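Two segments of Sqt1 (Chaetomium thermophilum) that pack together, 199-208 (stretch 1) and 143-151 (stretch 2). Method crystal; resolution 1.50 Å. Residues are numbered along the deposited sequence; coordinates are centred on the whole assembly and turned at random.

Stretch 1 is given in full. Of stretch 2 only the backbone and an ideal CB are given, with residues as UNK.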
# COMPACT_ATOMS: atom_id res chain seq x y z
N SER A 199 -7.58 4.50 9.34
CA SER A 199 -7.28 5.79 9.94
C SER A 199 -6.03 5.67 10.83
O SER A 199 -5.73 4.58 11.32
CB SER A 199 -8.48 6.30 10.75
OG SER A 199 -8.82 5.41 11.81
N PRO A 200 -5.31 6.77 11.04
CA PRO A 200 -4.08 6.70 11.84
C PRO A 200 -4.29 6.17 13.26
O PRO A 200 -3.36 5.54 13.79
CB PRO A 200 -3.60 8.16 11.86
CG PRO A 200 -4.11 8.72 10.55
CD PRO A 200 -5.46 8.08 10.38
N ASP A 201 -5.45 6.39 13.87
CA ASP A 201 -5.69 5.83 15.20
C ASP A 201 -6.11 4.36 15.15
O ASP A 201 -6.31 3.73 16.19
CB ASP A 201 -6.72 6.66 15.98
CG ASP A 201 -8.11 6.66 15.37
OD1 ASP A 201 -8.40 5.90 14.42
OD2 ASP A 201 -8.96 7.46 15.85
N GLY A 202 -6.22 3.80 13.95
CA GLY A 202 -6.56 2.40 13.79
C GLY A 202 -7.98 2.02 14.15
O GLY A 202 -8.30 0.84 14.23
N LEU A 203 -8.86 3.00 14.36
CA LEU A 203 -10.23 2.70 14.75
C LEU A 203 -11.19 2.56 13.58
O LEU A 203 -12.24 1.93 13.68
CB LEU A 203 -10.77 3.76 15.71
CG LEU A 203 -10.07 3.82 17.06
CD1 LEU A 203 -10.67 4.92 17.92
CD2 LEU A 203 -10.18 2.46 17.76
N LEU A 204 -10.84 3.17 12.45
CA LEU A 204 -11.66 3.14 11.25
C LEU A 204 -10.90 2.47 10.12
O LEU A 204 -9.68 2.62 10.00
CB LEU A 204 -12.06 4.57 10.83
CG LEU A 204 -12.91 5.31 11.86
CD1 LEU A 204 -13.18 6.73 11.36
CD2 LEU A 204 -14.20 4.54 12.09
N LEU A 205 -11.63 1.75 9.28
CA LEU A 205 -11.05 1.09 8.12
C LEU A 205 -11.86 1.49 6.89
O LEU A 205 -13.04 1.17 6.79
CB LEU A 205 -11.06 -0.43 8.30
CG LEU A 205 -10.62 -1.27 7.11
CD1 LEU A 205 -9.16 -1.01 6.75
CD2 LEU A 205 -10.85 -2.74 7.41
N ALA A 206 -11.22 2.21 5.97
CA ALA A 206 -11.88 2.67 4.76
C ALA A 206 -11.54 1.76 3.59
O ALA A 206 -10.36 1.54 3.31
CB ALA A 206 -11.48 4.10 4.44
N THR A 207 -12.55 1.23 2.93
CA THR A 207 -12.33 0.37 1.77
C THR A 207 -13.18 0.80 0.59
O THR A 207 -14.26 1.40 0.75
CB THR A 207 -12.59 -1.12 2.09
OG1 THR A 207 -13.99 -1.33 2.34
CG2 THR A 207 -11.78 -1.55 3.31
N VAL A 208 -12.68 0.51 -0.60
CA VAL A 208 -13.34 0.91 -1.84
C VAL A 208 -13.46 -0.27 -2.78
O VAL A 208 -12.78 -1.29 -2.61
CB VAL A 208 -12.58 2.05 -2.54
CG1 VAL A 208 -12.65 3.30 -1.69
CG2 VAL A 208 -11.13 1.65 -2.83
N UNK A 143 -7.11 -9.44 -2.31
CA UNK A 143 -6.62 -8.32 -3.12
C UNK A 143 -5.59 -7.44 -2.42
O UNK A 143 -4.73 -6.85 -3.09
CB UNK A 143 -7.80 -7.45 -3.55
N UNK A 144 -5.68 -7.34 -1.10
CA UNK A 144 -4.78 -6.47 -0.34
C UNK A 144 -4.82 -6.82 1.14
O UNK A 144 -5.79 -7.40 1.62
CB UNK A 144 -5.15 -5.00 -0.54
N UNK A 145 -3.74 -6.45 1.83
CA UNK A 145 -3.62 -6.49 3.29
C UNK A 145 -3.37 -5.09 3.81
O UNK A 145 -2.70 -4.30 3.16
CB UNK A 145 -2.50 -7.43 3.73
N UNK A 146 -3.83 -4.81 5.03
CA UNK A 146 -3.41 -3.59 5.72
C UNK A 146 -3.35 -3.85 7.21
O UNK A 146 -4.37 -4.21 7.81
CB UNK A 146 -4.36 -2.43 5.42
N UNK A 147 -2.17 -3.72 7.82
CA UNK A 147 -2.09 -3.93 9.26
C UNK A 147 -2.69 -2.75 10.01
O UNK A 147 -2.57 -1.60 9.59
CB UNK A 147 -0.64 -4.15 9.69
N UNK A 148 -3.35 -3.04 11.12
CA UNK A 148 -3.96 -2.04 11.96
C UNK A 148 -2.90 -1.24 12.73
O UNK A 148 -2.10 -1.83 13.44
CB UNK A 148 -4.94 -2.70 12.93
N UNK A 149 -2.91 0.10 12.60
CA UNK A 149 -1.92 0.90 13.33
C UNK A 149 -2.31 1.25 14.78
O UNK A 149 -1.54 1.96 15.44
CB UNK A 149 -1.67 2.20 12.56
N UNK A 150 -3.47 0.80 15.26
CA UNK A 150 -3.86 1.10 16.66
C UNK A 150 -2.91 0.43 17.64
O UNK A 150 -2.74 -0.78 17.61
CB UNK A 150 -5.29 0.64 16.94
N UNK A 151 -2.32 1.22 18.55
CA UNK A 151 -1.46 0.58 19.55
C UNK A 151 -2.29 -0.29 20.50
O UNK A 151 -1.75 -1.19 21.14
CB UNK A 151 -0.68 1.63 20.34

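Position 143 lies in a strand, and nothing of stretch 1 comes within 5.5 Å of its ideal CB. Stretch 1 therefore sets no requirement, and many residues would suit; the deposited one is Asn143, whose amide nitrogen ND2 is hydrogen-bonded elsewhere in the structure.

Position 144 is more telling. Its extended backbone (phi/psi -164/157) directs CA-to-CB toward stretch 1, yet the nearest CA there, Thr207 CA, is 10.4 Å from the CA of 144. Across the gap stand the methyls of Leu205 and Thr207, both on residues whose CA-to-CB bonds point toward stretch 2. A short residue would not reach them, whereas a long apolar or aromatic one could. The residue is Trp144. With chi1 in the p well, its indole extends to Thr207, where CZ2 lies 3.6 Å from Thr207 CG2, and to Leu205, where CH2 lies 4.4 Å from Leu205 CD1. Both methyls meet the ring obliquely. The indole NE1 finds its hydrogen bond elsewhere in the structure.

Position 145 is out of reach of stretch 1, so the choice is free from this side; an extended backbone is compatible with beta-branched and aromatic residues, and Phe145 is found. At 146 the CB turns toward stretch 1 again, but the nearest atom, Leu205 CD1, is 5.2 Å from the ideal CB. Small or medium apolar residues would be reasonable; Ala146 leaves the approach loose. Position 147, again out of reach, has a phi of -74° that a proline ring accepts readily, and Pro147 occupies it.

At 148 the CB points sideways, its ideal position 5.1 Å from Gly202 O. A small side chain such as Ser, Cys, Ala or Val could lie beside the turn. The residue is Cys148, whose t rotamer places SG 3.5 Å from Gly202 O. No hydrogen bond joins these two atoms, and Gly202 O has no partner in the model. The sulfur instead accepts one from the backbone of position 150, a local link within the loop.

At 149 the CB points sideways, alongside the type I turn from Ser199 to Gly202. Its phi of -85° is within proline's range, and the ideal CB is 3.9 Å from Pro200 O. A compact, mainly apolar group would fit against the turn, and Pro149 supplies one: its CG lies 3.4 Å from Ser199 O and 3.8 Å from Gly202 CA. A water donates to both Pro149 O and Pro200 O, bridging the backbones.

At 150 the backbone runs close to Gly202, with 4.1 Å between the CA of 150 and Gly202 CA. A CB on Gly202 would sit 2.3 Å from the backbone N of 150, so glycine's bareness permits this approach. The CB of 150 points sideways and its ideal position is 3.3 Å from Asp201 O, close to the turn, while the space beyond it is less confined; a small polar residue is one of several that would suit. Ser150 fits: its N donates to Cys148 SG (3.5 Å), and a water links its OG to Asp201 O.

At 151 the CB points sideways and nothing of stretch 1 lies within 5.5 Å of its ideal position; the phi of -67° suits many residues, including the deposited Pro151.

Stretch 2 (143-151) NWFAPCPSP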
# COMPACT_ATOMS: atom_id res chain seq x y z
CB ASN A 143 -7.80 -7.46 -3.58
CG ASN A 143 -8.63 -8.15 -4.62
OD1 ASN A 143 -8.15 -9.07 -5.29
ND2 ASN A 143 -9.88 -7.72 -4.78
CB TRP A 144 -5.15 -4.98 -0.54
CG TRP A 144 -6.58 -4.64 -0.19
CD1 TRP A 144 -7.63 -4.57 -1.06
CD2 TRP A 144 -7.11 -4.36 1.11
NE1 TRP A 144 -8.79 -4.23 -0.38
CE2 TRP A 144 -8.49 -4.11 0.96
CE3 TRP A 144 -6.55 -4.27 2.40
CZ2 TRP A 144 -9.32 -3.81 2.03
CZ3 TRP A 144 -7.38 -3.97 3.47
CH2 TRP A 144 -8.75 -3.74 3.28
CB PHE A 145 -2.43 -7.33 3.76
CG PHE A 145 -2.62 -8.82 3.67
CD1 PHE A 145 -3.87 -9.40 3.67
CD2 PHE A 145 -1.50 -9.63 3.64
CE1 PHE A 145 -4.00 -10.79 3.60
CE2 PHE A 145 -1.63 -11.00 3.58
CZ PHE A 145 -2.87 -11.58 3.57
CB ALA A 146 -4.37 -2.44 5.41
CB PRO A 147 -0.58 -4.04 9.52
CG PRO A 147 0.04 -3.20 8.42
CD PRO A 147 -0.85 -3.42 7.22
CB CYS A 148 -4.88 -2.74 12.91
SG CYS A 148 -5.76 -1.58 14.02
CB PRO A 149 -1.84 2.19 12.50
CG PRO A 149 -3.24 2.34 11.96
CD PRO A 149 -3.71 0.91 11.68
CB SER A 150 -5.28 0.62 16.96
OG SER A 150 -5.55 0.80 18.36
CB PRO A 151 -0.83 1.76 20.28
CG PRO A 151 -1.82 2.87 20.11
CD PRO A 151 -2.40 2.68 18.73
O HOH W 1 -2.42 4.69 16.05
O HOH W 2 -6.38 3.34 18.73
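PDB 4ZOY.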